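Local coordinates for putative MAR1 (Leishmania donovani, PDB 1X9G), which is of unknown function but belongs to the isochorismatase superfamily and may be a MAR1-type ribonuclease, at residues A[38-43]-A[195-200]; A[51-56]-A[80-85]; A[107-112]-A[134-139]. One frame throughout, in Å; residues are numbered along the deposited sequence.

The three contacts are spread over an isochorismatase-type alpha/beta fold built on a six-stranded parallel sheet. Interaction 3 lies within that sheet, pairing strands 109-115 and 134-143, its centre about 7 Å from the centre of the chain. Interactions 1 and 2 lie farther out and share helix 39-55: its first turn meets the C-terminal tail, its last turns meet the loop before strand 86-90, outermost in this chain. Their centres are about 19 Å apart; that of interaction 3 is about 19 Å from interaction 1 and 16 Å from interaction 2. Along the chain, interactions 2 and 3 follow in series inside the long loop closed by interaction 1, which ties the chain's end back to an early helix.

Interaction 1: A[38-43]-A[195-200]; sequences NFANCV and EPPIPL
The C-terminal tail, an irregular proline-rich run after helix 185-191, docks on the first turn of helix 39-55 through Asn41 and the backbone of Ile198. The carboxamide of Asn41 reads both polar groups of that one residue. Ile198 N donates to Asn41 OD1 at 2.9 Å, tilted 18° from the carbonyl plane of the amide, and Asn41 ND2 donates to Ile198 O at 2.7 Å. The second bond is nearly straight, 165° at the hydrogen, and reaches a lone pair of the backbone carbonyl while lying in the amide plane of Asn41. Prolines flank this pair of bonds. Pro197 CD comes to 3.3 Å from Asn41 OD1, and its CB rests 4.0 Å from Ala40 CB; Pro196 CB also borders OD1. Ile198 CG1 lies beside its own backbone N, anti to the carbonyl carbon (chi1 -49°), and the branch ends with CD1 at 3.6 Å from Asn38 CA. From the other end of the tail, Leu200 CD2 approaches Asn41 ND2 at 3.6 Å. Asn38, at the N-cap position, turns its own amide to Leu142 O, while Leu200 O, one oxygen of the C-terminal carboxylate, is hydrogen-bonded to Thr148 OG1 of a second subunit. Two bonds at once fix the rotation of the buried Asn41 amide and give its oxygen and one N-H of its nitrogen a partner, so a small, largely surface contact gains a specific polar centre.

Interaction 2: A[51-56]-A[80-85]; sequences RLHEVV and TLPKTA
Arg51 and His53, near the C-terminal end of helix 39-55, take hold of the loop 80-85 at two points, with Pro82 between them. The Arg51 chain starts away from the loop but bends at CD (chi2 -68°) and again at NE (chi3 75°), and its end comes back to the loop, where the guanidinium meets Thr80 O. NH2 donates to Thr80 O at 2.7 Å, nearly along the C=O axis and with the oxygen 18° out of the guanidinium plane; NH1 adds a weak bond to the same oxygen. Glu54, one turn on and extended beyond CG, steadies the group from another edge: its OE1 forms a salt bridge with Arg51 NE at 2.7 Å, the oxygen lying in the guanidinium plane. Its OE2 bonds Arg51 NH2 weakly and also lies 3.5 Å from Pro82 CA. The His53 ring meets the loop edge-on. Its CD2 is 3.7 Å from Pro82 CG, and NE2 shares a 2.8 Å hydrogen bond with Thr84 OG1, which sits between its own backbone N and carbonyl carbon inside the type I turn Pro82-Ala85. ND1 bonds Thr60 OG1. His53 and Pro82 both pack on Tyr62 of strand 60-67, His53 also touches Phe23 of strand 21-26, and Arg51 rests on Leu191 of helix 185-191.

Interaction 3: A[107-112]-A[134-139]; sequences VDNAVV and RVFLPK
Ala110 and Val112 of strand 109-115 exchange backbone hydrogen bonds with Arg134 and Phe136 of strand 134-143, the two parallel strands of a right-handed beta-alpha-beta crossover through helix 117-130. The bonds zigzag from Arg134 N to Asp108 O, Ala110 N to Arg134 O, Phe136 N to Ala110 O and Val112 N to Phe136 O; the shortest, Phe136 N to Ala110 O, measures 2.8 Å. CA-H...O contacts fill in between them, as where Val111 CA reaches Phe136 O at 3.1 Å. On the helix-facing side the buried contact is apolar: Leu137 CD2 lies alongside Val112, 3.7 Å from its CB, and Val112 and Val135 both pack on Leu128 of the crossover helix. On the other face Val111 and Phe136 meet Met13. Looser packing marks the start of the strands, where Asp108 is exposed and Arg134 partly so. The Arg134 chain is bent at chi2 and chi3, and Phe136 CZ lies 3.6 Å above one face of its guanidinium, offset toward the rim; its NH2 bonds Leu12 O and forms a long, weak ion pair with Glu165. Backbone bonds thus set the register, with apolar contact closing the helix-facing side, while the charged end of Arg134 is met by polar groups at the N-terminal end of the paired strands.

Interaction 1: A[38-43]-A[195-200]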
ATOM      1  N   ASN A  38      21.766   3.553   6.414  1.00 62.33           N
ATOM      2  CA  ASN A  38      21.938   2.104   6.507  1.00 60.47           C
ATOM      3  C   ASN A  38      22.958   1.495   5.521  1.00 59.13           C
ATOM      4  O   ASN A  38      22.843   0.304   5.140  1.00 58.87           O
ATOM      5  CB  ASN A  38      20.578   1.352   6.463  1.00 59.08           C
ATOM      6  CG  ASN A  38      20.085   1.207   5.096  1.00 55.00           C
ATOM      7  OD1 ASN A  38      20.217   2.164   4.323  1.00 52.88           O
ATOM      8  ND2 ASN A  38      19.568   0.007   4.731  1.00 46.96           N
ATOM      9  N   PHE A  39      23.963   2.277   5.148  1.00 57.91           N
ATOM     10  CA  PHE A  39      24.964   1.793   4.186  1.00 58.00           C
ATOM     11  C   PHE A  39      25.586   0.491   4.642  1.00 57.74           C
ATOM     12  O   PHE A  39      25.936  -0.358   3.828  1.00 57.17           O
ATOM     13  CB  PHE A  39      26.088   2.808   3.959  1.00 58.02           C
ATOM     14  CG  PHE A  39      27.041   2.419   2.854  1.00 56.98           C
ATOM     15  CD1 PHE A  39      26.763   2.739   1.535  1.00 55.62           C
ATOM     16  CD2 PHE A  39      28.212   1.720   3.133  1.00 58.27           C
ATOM     17  CE1 PHE A  39      27.652   2.382   0.497  1.00 57.91           C
ATOM     18  CE2 PHE A  39      29.121   1.366   2.096  1.00 58.77           C
ATOM     19  CZ  PHE A  39      28.837   1.698   0.786  1.00 57.15           C
ATOM     20  N   ALA A  40      25.722   0.368   5.954  1.00 57.88           N
ATOM     21  CA  ALA A  40      26.379  -0.758   6.547  1.00 59.06           C
ATOM     22  C   ALA A  40      25.517  -2.000   6.485  1.00 58.68           C
ATOM     23  O   ALA A  40      26.026  -3.086   6.179  1.00 58.75           O
ATOM     24  CB  ALA A  40      26.848  -0.429   7.996  1.00 59.90           C
ATOM     25  N   ASN A  41      24.207  -1.845   6.693  1.00 59.22           N
ATOM     26  CA  ASN A  41      23.312  -2.976   6.445  1.00 58.39           C
ATOM     27  C   ASN A  41      23.321  -3.443   4.987  1.00 58.54           C
ATOM     28  O   ASN A  41      23.225  -4.649   4.719  1.00 58.05           O
ATOM     29  CB  ASN A  41      21.918  -2.698   6.948  1.00 58.81           C
ATOM     30  CG  ASN A  41      21.763  -2.966   8.436  1.00 58.43           C
ATOM     31  OD1 ASN A  41      22.735  -2.980   9.192  1.00 62.39           O
ATOM     32  ND2 ASN A  41      20.535  -3.161   8.865  1.00 53.57           N
ATOM     33  N   CYS A  42      23.448  -2.504   4.047  1.00 58.88           N
ATOM     34  CA  CYS A  42      23.626  -2.870   2.641  1.00 60.42           C
ATOM     35  C   CYS A  42      24.873  -3.733   2.425  1.00 61.31           C
ATOM     36  O   CYS A  42      24.853  -4.689   1.641  1.00 61.97           O
ATOM     37  CB  CYS A  42      23.724  -1.630   1.766  1.00 60.55           C
ATOM     38  SG  CYS A  42      22.248  -0.663   1.766  1.00 62.63           S
ATOM     39  N   VAL A  43      25.961  -3.370   3.116  1.00 61.65           N
ATOM     40  CA  VAL A  43      27.229  -4.108   3.056  1.00 61.11           C
ATOM     41  C   VAL A  43      27.014  -5.511   3.622  1.00 60.97           C
ATOM     42  O   VAL A  43      27.468  -6.495   3.059  1.00 60.47           O
ATOM     43  CB  VAL A  43      28.369  -3.308   3.798  1.00 61.34           C
ATOM     44  CG1 VAL A  43      29.635  -4.089   3.950  1.00 58.40           C
ATOM     45  CG2 VAL A  43      28.679  -1.985   3.055  1.00 61.75           C
ATOM     46  N   GLU A 195      24.232 -11.276  12.641  1.00 72.72           N
ATOM     47  CA  GLU A 195      23.389 -10.160  13.012  1.00 72.49           C
ATOM     48  C   GLU A 195      23.913  -8.895  12.321  1.00 71.26           C
ATOM     49  O   GLU A 195      25.135  -8.656  12.317  1.00 71.14           O
ATOM     50  CB  GLU A 195      23.457  -9.932  14.528  1.00 73.34           C
ATOM     51  CG  GLU A 195      23.165 -11.146  15.416  1.00 75.83           C
ATOM     52  CD  GLU A 195      21.713 -11.200  15.862  1.00 79.22           C
ATOM     53  OE1 GLU A 195      21.454 -11.582  17.029  1.00 79.27           O
ATOM     54  OE2 GLU A 195      20.823 -10.849  15.044  1.00 81.89           O
ATOM     55  N   PRO A 196      22.997  -8.066  11.777  1.00 69.81           N
ATOM     56  CA  PRO A 196      23.329  -6.816  11.099  1.00 68.93           C
ATOM     57  C   PRO A 196      23.927  -5.735  12.023  1.00 67.90           C
ATOM     58  O   PRO A 196      23.633  -5.687  13.219  1.00 67.61           O
ATOM     59  CB  PRO A 196      21.966  -6.322  10.561  1.00 68.57           C
ATOM     60  CG  PRO A 196      21.065  -7.398  10.700  1.00 69.91           C
ATOM     61  CD  PRO A 196      21.547  -8.285  11.803  1.00 69.61           C
ATOM     62  N   PRO A 197      24.734  -4.847  11.453  1.00 67.05           N
ATOM     63  CA  PRO A 197      25.287  -3.678  12.133  1.00 66.88           C
ATOM     64  C   PRO A 197      24.204  -2.795  12.763  1.00 66.50           C
ATOM     65  O   PRO A 197      24.324  -2.387  13.931  1.00 67.05           O
ATOM     66  CB  PRO A 197      25.985  -2.916  11.003  1.00 66.91           C
ATOM     67  CG  PRO A 197      26.242  -3.936   9.953  1.00 67.19           C
ATOM     68  CD  PRO A 197      25.170  -4.953  10.054  1.00 67.41           C
ATOM     69  N   ILE A 198      23.164  -2.506  11.985  1.00 65.01           N
ATOM     70  CA  ILE A 198      22.003  -1.755  12.453  1.00 63.91           C
ATOM     71  C   ILE A 198      20.834  -2.751  12.565  1.00 63.85           C
ATOM     72  O   ILE A 198      20.396  -3.314  11.553  1.00 62.72           O
ATOM     73  CB  ILE A 198      21.649  -0.595  11.469  1.00 63.37           C
ATOM     74  CG1 ILE A 198      22.916   0.219  11.141  1.00 64.32           C
ATOM     75  CG2 ILE A 198      20.586   0.290  12.051  1.00 60.89           C
ATOM     76  CD1 ILE A 198      22.900   0.977   9.793  1.00 64.15           C
ATOM     77  N   PRO A 199      20.352  -2.997  13.797  1.00 64.00           N
ATOM     78  CA  PRO A 199      19.284  -3.959  14.080  1.00 63.87           C
ATOM     79  C   PRO A 199      18.108  -3.755  13.172  1.00 64.00           C
ATOM     80  O   PRO A 199      17.693  -2.610  12.960  1.00 63.68           O
ATOM     81  CB  PRO A 199      18.872  -3.607  15.506  1.00 63.63           C
ATOM     82  CG  PRO A 199      20.151  -3.181  16.112  1.00 65.15           C
ATOM     83  CD  PRO A 199      20.830  -2.356  15.034  1.00 64.27           C
ATOM     84  N   LEU A 200      17.594  -4.864  12.629  1.00 64.21           N
ATOM     85  CA  LEU A 200      16.327  -4.857  11.874  1.00 64.46           C
ATOM     86  C   LEU A 200      15.146  -4.755  12.814  1.00 64.87           C
ATOM     87  O   LEU A 200      13.996  -4.637  12.375  1.00 65.74           O
ATOM     88  CB  LEU A 200      16.183  -6.102  11.013  1.00 63.86           C
ATOM     89  CG  LEU A 200      17.272  -6.220   9.963  1.00 64.35           C
ATOM     90  CD1 LEU A 200      16.919  -7.344   9.053  1.00 64.42           C
ATOM     91  CD2 LEU A 200      17.420  -4.892   9.197  1.00 63.91           C
ATOM     92  OXT LEU A 200      15.321  -4.765  14.039  1.00 65.40           O
TER

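Interaction 2: A[51-56]-A[80-85]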
ATOM      1  N   ARG A  51      28.316 -14.995   0.442  1.00 61.44           N
ATOM      2  CA  ARG A  51      28.568 -16.298   1.062  1.00 62.21           C
ATOM      3  C   ARG A  51      27.551 -17.339   0.618  1.00 63.06           C
ATOM      4  O   ARG A  51      27.901 -18.517   0.411  1.00 64.70           O
ATOM      5  CB  ARG A  51      28.586 -16.189   2.590  1.00 61.93           C
ATOM      6  CG  ARG A  51      29.534 -15.090   3.167  1.00 62.37           C
ATOM      7  CD  ARG A  51      31.001 -15.378   2.950  1.00 57.25           C
ATOM      8  NE  ARG A  51      31.469 -15.157   1.583  1.00 55.47           N
ATOM      9  CZ  ARG A  51      31.714 -13.950   1.059  1.00 58.14           C
ATOM     10  NH1 ARG A  51      31.451 -12.843   1.774  1.00 55.65           N
ATOM     11  NH2 ARG A  51      32.177 -13.837  -0.203  1.00 55.20           N
ATOM     12  N   LEU A  52      26.299 -16.912   0.473  1.00 62.93           N
ATOM     13  CA  LEU A  52      25.243 -17.768  -0.052  1.00 62.71           C
ATOM     14  C   LEU A  52      25.554 -18.319  -1.458  1.00 62.87           C
ATOM     15  O   LEU A  52      25.302 -19.495  -1.734  1.00 62.11           O
ATOM     16  CB  LEU A  52      23.881 -17.030  -0.057  1.00 62.61           C
ATOM     17  CG  LEU A  52      22.733 -17.868  -0.642  1.00 61.83           C
ATOM     18  CD1 LEU A  52      22.629 -19.084   0.237  1.00 59.11           C
ATOM     19  CD2 LEU A  52      21.376 -17.155  -0.783  1.00 61.28           C
ATOM     20  N   HIS A  53      26.032 -17.450  -2.342  1.00 63.20           N
ATOM     21  CA  HIS A  53      26.311 -17.839  -3.715  1.00 64.69           C
ATOM     22  C   HIS A  53      27.460 -18.864  -3.775  1.00 65.47           C
ATOM     23  O   HIS A  53      27.398 -19.802  -4.574  1.00 65.85           O
ATOM     24  CB  HIS A  53      26.602 -16.601  -4.573  1.00 64.90           C
ATOM     25  CG  HIS A  53      27.601 -16.823  -5.670  1.00 65.08           C
ATOM     26  ND1 HIS A  53      27.308 -17.529  -6.818  1.00 63.45           N
ATOM     27  CD2 HIS A  53      28.886 -16.406  -5.800  1.00 65.80           C
ATOM     28  CE1 HIS A  53      28.370 -17.542  -7.605  1.00 64.70           C
ATOM     29  NE2 HIS A  53      29.345 -16.875  -7.006  1.00 66.04           N
ATOM     30  N   GLU A  54      28.478 -18.690  -2.924  1.00 65.66           N
ATOM     31  CA  GLU A  54      29.536 -19.698  -2.735  1.00 65.93           C
ATOM     32  C   GLU A  54      28.995 -21.055  -2.279  1.00 65.94           C
ATOM     33  O   GLU A  54      29.490 -22.071  -2.710  1.00 65.75           O
ATOM     34  CB  GLU A  54      30.603 -19.184  -1.781  1.00 65.80           C
ATOM     35  CG  GLU A  54      31.338 -18.041  -2.417  1.00 67.02           C
ATOM     36  CD  GLU A  54      32.098 -17.190  -1.446  1.00 69.62           C
ATOM     37  OE1 GLU A  54      31.763 -17.189  -0.245  1.00 69.92           O
ATOM     38  OE2 GLU A  54      33.037 -16.500  -1.904  1.00 73.29           O
ATOM     39  N   VAL A  55      27.949 -21.060  -1.447  1.00 66.30           N
ATOM     40  CA  VAL A  55      27.225 -22.298  -1.120  1.00 65.84           C
ATOM     41  C   VAL A  55      26.657 -22.943  -2.393  1.00 67.02           C
ATOM     42  O   VAL A  55      26.742 -24.149  -2.568  1.00 67.08           O
ATOM     43  CB  VAL A  55      26.089 -22.075  -0.077  1.00 64.70           C
ATOM     44  CG1 VAL A  55      25.331 -23.342   0.145  1.00 65.84           C
ATOM     45  CG2 VAL A  55      26.620 -21.596   1.249  1.00 62.21           C
ATOM     46  N   VAL A  56      26.098 -22.142  -3.299  1.00 68.55           N
ATOM     47  CA  VAL A  56      25.346 -22.709  -4.435  1.00 69.84           C
ATOM     48  C   VAL A  56      25.726 -22.138  -5.820  1.00 69.57           C
ATOM     49  O   VAL A  56      24.892 -21.596  -6.509  1.00 69.73           O
ATOM     50  CB  VAL A  56      23.785 -22.686  -4.176  1.00 70.56           C
ATOM     51  CG1 VAL A  56      23.050 -23.567  -5.204  1.00 71.80           C
ATOM     52  CG2 VAL A  56      23.455 -23.207  -2.760  1.00 70.00           C
ATOM     53  N   THR A  80      33.740  -8.479   0.867  1.00 74.25           N
ATOM     54  CA  THR A  80      34.575  -9.529   0.329  1.00 74.63           C
ATOM     55  C   THR A  80      33.876 -10.342  -0.751  1.00 74.87           C
ATOM     56  O   THR A  80      33.256 -11.366  -0.494  1.00 75.23           O
ATOM     57  CB  THR A  80      35.242 -10.407   1.413  1.00 74.92           C
ATOM     58  OG1 THR A  80      34.586 -10.223   2.671  1.00 71.82           O
ATOM     59  CG2 THR A  80      36.750  -9.992   1.551  1.00 77.49           C
ATOM     60  N   LEU A  81      34.007  -9.828  -1.969  1.00 75.28           N
ATOM     61  CA  LEU A  81      33.565 -10.453  -3.208  1.00 75.99           C
ATOM     62  C   LEU A  81      33.944 -11.924  -3.352  1.00 76.44           C
ATOM     63  O   LEU A  81      35.035 -12.333  -2.924  1.00 76.85           O
ATOM     64  CB  LEU A  81      34.184  -9.695  -4.397  1.00 76.14           C
ATOM     65  CG  LEU A  81      33.724  -8.279  -4.756  1.00 76.23           C
ATOM     66  CD1 LEU A  81      32.217  -8.128  -4.417  1.00 74.18           C
ATOM     67  CD2 LEU A  81      34.590  -7.197  -4.094  1.00 75.30           C
ATOM     68  N   PRO A  82      33.068 -12.719  -3.992  1.00 76.49           N
ATOM     69  CA  PRO A  82      33.432 -14.085  -4.365  1.00 76.53           C
ATOM     70  C   PRO A  82      34.449 -14.056  -5.516  1.00 76.68           C
ATOM     71  O   PRO A  82      34.465 -13.091  -6.286  1.00 76.55           O
ATOM     72  CB  PRO A  82      32.103 -14.690  -4.842  1.00 76.72           C
ATOM     73  CG  PRO A  82      31.044 -13.706  -4.525  1.00 76.15           C
ATOM     74  CD  PRO A  82      31.700 -12.380  -4.410  1.00 76.71           C
ATOM     75  N   LYS A  83      35.287 -15.090  -5.642  1.00 76.45           N
ATOM     76  CA  LYS A  83      36.268 -15.121  -6.741  1.00 76.17           C
ATOM     77  C   LYS A  83      35.566 -15.159  -8.093  1.00 75.58           C
ATOM     78  O   LYS A  83      36.087 -14.647  -9.087  1.00 75.40           O
ATOM     79  CB  LYS A  83      37.240 -16.310  -6.620  1.00 76.74           C
ATOM     80  CG  LYS A  83      37.852 -16.490  -5.252  1.00 78.15           C
ATOM     81  CD  LYS A  83      38.579 -15.232  -4.795  1.00 81.97           C
ATOM     82  CE  LYS A  83      39.164 -15.421  -3.405  1.00 83.70           C
ATOM     83  NZ  LYS A  83      40.521 -14.799  -3.331  1.00 84.39           N
ATOM     84  N   THR A  84      34.377 -15.757  -8.120  1.00 74.73           N
ATOM     85  CA  THR A  84      33.599 -15.856  -9.343  1.00 74.07           C
ATOM     86  C   THR A  84      32.925 -14.543  -9.806  1.00 73.60           C
ATOM     87  O   THR A  84      32.341 -14.516 -10.890  1.00 73.25           O
ATOM     88  CB  THR A  84      32.546 -16.984  -9.234  1.00 74.35           C
ATOM     89  OG1 THR A  84      31.987 -16.981  -7.919  1.00 73.71           O
ATOM     90  CG2 THR A  84      33.192 -18.356  -9.492  1.00 73.94           C
ATOM     91  N   ALA A  85      33.020 -13.469  -9.014  1.00 72.94           N
ATOM     92  CA  ALA A  85      32.270 -12.206  -9.275  1.00 73.19           C
ATOM     93  C   ALA A  85      32.475 -11.541 -10.657  1.00 73.13           C
ATOM     94  O   ALA A  85      33.602 -11.445 -11.135  1.00 73.60           O
ATOM     95  CB  ALA A  85      32.538 -11.174  -8.155  1.00 72.77           C
TER

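Interaction 3: A[107-112]-A[134-139]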
ATOM      1  N   VAL A 107      19.513 -16.435 -17.203  1.00 69.60           N
ATOM      2  CA  VAL A 107      19.205 -16.233 -15.781  1.00 67.78           C
ATOM      3  C   VAL A 107      17.724 -15.960 -15.686  1.00 66.86           C
ATOM      4  O   VAL A 107      17.193 -15.205 -16.497  1.00 66.79           O
ATOM      5  CB  VAL A 107      20.118 -15.114 -15.112  1.00 68.28           C
ATOM      6  CG1 VAL A 107      19.557 -14.609 -13.755  1.00 67.32           C
ATOM      7  CG2 VAL A 107      21.555 -15.643 -14.884  1.00 66.91           C
ATOM      8  N   ASP A 108      17.047 -16.606 -14.733  1.00 65.69           N
ATOM      9  CA  ASP A 108      15.588 -16.440 -14.562  1.00 64.44           C
ATOM     10  C   ASP A 108      15.187 -15.391 -13.527  1.00 63.27           C
ATOM     11  O   ASP A 108      14.145 -14.718 -13.682  1.00 62.90           O
ATOM     12  CB  ASP A 108      14.970 -17.772 -14.197  1.00 64.86           C
ATOM     13  CG  ASP A 108      15.190 -18.795 -15.273  1.00 66.88           C
ATOM     14  OD1 ASP A 108      16.158 -19.585 -15.186  1.00 67.80           O
ATOM     15  OD2 ASP A 108      14.419 -18.761 -16.244  1.00 69.29           O
ATOM     16  N   ASN A 109      16.014 -15.277 -12.479  1.00 61.08           N
ATOM     17  CA  ASN A 109      15.732 -14.463 -11.306  1.00 59.30           C
ATOM     18  C   ASN A 109      16.876 -13.529 -10.966  1.00 58.09           C
ATOM     19  O   ASN A 109      18.023 -13.930 -11.018  1.00 59.54           O
ATOM     20  CB  ASN A 109      15.501 -15.347 -10.090  1.00 59.13           C
ATOM     21  CG  ASN A 109      14.669 -16.547 -10.404  1.00 60.01           C
ATOM     22  OD1 ASN A 109      15.203 -17.605 -10.673  1.00 61.78           O
ATOM     23  ND2 ASN A 109      13.359 -16.391 -10.395  1.00 61.83           N
ATOM     24  N   ALA A 110      16.567 -12.303 -10.588  1.00 55.68           N
ATOM     25  CA  ALA A 110      17.565 -11.379 -10.129  1.00 54.66           C
ATOM     26  C   ALA A 110      17.195 -10.926  -8.740  1.00 53.94           C
ATOM     27  O   ALA A 110      16.066 -10.516  -8.502  1.00 55.08           O
ATOM     28  CB  ALA A 110      17.658 -10.204 -11.060  1.00 53.41           C
ATOM     29  N   VAL A 111      18.151 -11.028  -7.833  1.00 52.98           N
ATOM     30  CA  VAL A 111      18.086 -10.534  -6.483  1.00 51.14           C
ATOM     31  C   VAL A 111      18.940  -9.266  -6.486  1.00 52.10           C
ATOM     32  O   VAL A 111      20.180  -9.317  -6.659  1.00 53.23           O
ATOM     33  CB  VAL A 111      18.687 -11.569  -5.514  1.00 51.06           C
ATOM     34  CG1 VAL A 111      18.793 -11.030  -4.080  1.00 48.38           C
ATOM     35  CG2 VAL A 111      17.951 -12.906  -5.579  1.00 48.81           C
ATOM     36  N   VAL A 112      18.288  -8.118  -6.297  1.00 52.34           N
ATOM     37  CA  VAL A 112      18.903  -6.815  -6.527  1.00 51.64           C
ATOM     38  C   VAL A 112      19.057  -6.091  -5.215  1.00 52.07           C
ATOM     39  O   VAL A 112      18.126  -6.024  -4.442  1.00 53.39           O
ATOM     40  CB  VAL A 112      18.087  -5.998  -7.522  1.00 51.06           C
ATOM     41  CG1 VAL A 112      18.741  -4.662  -7.783  1.00 50.12           C
ATOM     42  CG2 VAL A 112      17.991  -6.720  -8.817  1.00 51.90           C
ATOM     43  N   ARG A 134      12.297 -12.433 -13.113  1.00 60.76           N
ATOM     44  CA  ARG A 134      11.614 -12.124 -11.859  1.00 59.47           C
ATOM     45  C   ARG A 134      12.604 -11.364 -10.993  1.00 58.08           C
ATOM     46  O   ARG A 134      13.773 -11.779 -10.863  1.00 58.08           O
ATOM     47  CB  ARG A 134      11.073 -13.339 -11.105  1.00 59.82           C
ATOM     48  CG  ARG A 134      10.713 -14.535 -11.947  1.00 61.78           C
ATOM     49  CD  ARG A 134       9.337 -15.114 -11.719  1.00 63.61           C
ATOM     50  NE  ARG A 134       8.758 -14.923 -10.382  1.00 67.94           N
ATOM     51  CZ  ARG A 134       8.612 -15.883  -9.466  1.00 67.56           C
ATOM     52  NH1 ARG A 134       9.054 -17.125  -9.703  1.00 67.68           N
ATOM     53  NH2 ARG A 134       8.051 -15.594  -8.296  1.00 65.47           N
ATOM     54  N   VAL A 135      12.165 -10.247 -10.409  1.00 55.09           N
ATOM     55  CA  VAL A 135      13.041  -9.551  -9.500  1.00 52.36           C
ATOM     56  C   VAL A 135      12.647  -9.593  -8.013  1.00 51.84           C
ATOM     57  O   VAL A 135      11.468  -9.501  -7.663  1.00 52.13           O
ATOM     58  CB  VAL A 135      13.621  -8.187 -10.083  1.00 52.62           C
ATOM     59  CG1 VAL A 135      13.082  -7.838 -11.429  1.00 49.06           C
ATOM     60  CG2 VAL A 135      13.590  -7.066  -9.088  1.00 49.56           C
ATOM     61  N   PHE A 136      13.654  -9.816  -7.165  1.00 51.21           N
ATOM     62  CA  PHE A 136      13.499  -9.994  -5.724  1.00 51.20           C
ATOM     63  C   PHE A 136      14.458  -9.106  -5.019  1.00 51.89           C
ATOM     64  O   PHE A 136      15.637  -9.057  -5.380  1.00 51.91           O
ATOM     65  CB  PHE A 136      13.771 -11.441  -5.312  1.00 51.26           C
ATOM     66  CG  PHE A 136      12.945 -12.429  -6.058  1.00 52.36           C
ATOM     67  CD1 PHE A 136      13.366 -12.894  -7.306  1.00 53.21           C
ATOM     68  CD2 PHE A 136      11.727 -12.882  -5.528  1.00 54.64           C
ATOM     69  CE1 PHE A 136      12.575 -13.821  -8.011  1.00 53.61           C
ATOM     70  CE2 PHE A 136      10.925 -13.774  -6.215  1.00 52.50           C
ATOM     71  CZ  PHE A 136      11.359 -14.262  -7.455  1.00 53.63           C
ATOM     72  N   LEU A 137      13.966  -8.384  -4.017  1.00 52.16           N
ATOM     73  CA  LEU A 137      14.731  -7.285  -3.467  1.00 53.61           C
ATOM     74  C   LEU A 137      14.721  -7.394  -1.960  1.00 54.41           C
ATOM     75  O   LEU A 137      13.682  -7.394  -1.368  1.00 54.33           O
ATOM     76  CB  LEU A 137      14.114  -5.930  -3.937  1.00 53.73           C
ATOM     77  CG  LEU A 137      14.135  -5.649  -5.450  1.00 53.30           C
ATOM     78  CD1 LEU A 137      12.820  -5.238  -5.936  1.00 53.13           C
ATOM     79  CD2 LEU A 137      15.191  -4.581  -5.782  1.00 53.73           C
ATOM     80  N   PRO A 138      15.897  -7.527  -1.331  1.00 56.65           N
ATOM     81  CA  PRO A 138      15.872  -7.474   0.124  1.00 57.43           C
ATOM     82  C   PRO A 138      15.903  -6.029   0.572  1.00 58.46           C
ATOM     83  O   PRO A 138      16.951  -5.382   0.400  1.00 59.86           O
ATOM     84  CB  PRO A 138      17.186  -8.153   0.507  1.00 57.55           C
ATOM     85  CG  PRO A 138      18.131  -7.764  -0.637  1.00 56.60           C
ATOM     86  CD  PRO A 138      17.261  -7.761  -1.867  1.00 56.75           C
ATOM     87  N   LYS A 139      14.794  -5.535   1.132  1.00 58.08           N
ATOM     88  CA  LYS A 139      14.686  -4.142   1.610  1.00 58.60           C
ATOM     89  C   LYS A 139      15.751  -3.789   2.629  1.00 58.26           C
ATOM     90  O   LYS A 139      16.152  -2.632   2.795  1.00 58.88           O
ATOM     91  CB  LYS A 139      13.321  -3.895   2.241  1.00 58.40           C
ATOM     92  CG  LYS A 139      13.076  -2.415   2.519  1.00 58.19           C
ATOM     93  CD  LYS A 139      11.648  -2.196   3.014  1.00 60.85           C
ATOM     94  CE  LYS A 139      11.583  -1.096   4.022  1.00 62.63           C
ATOM     95  NZ  LYS A 139      10.263  -0.410   3.815  1.00 68.34           N
TER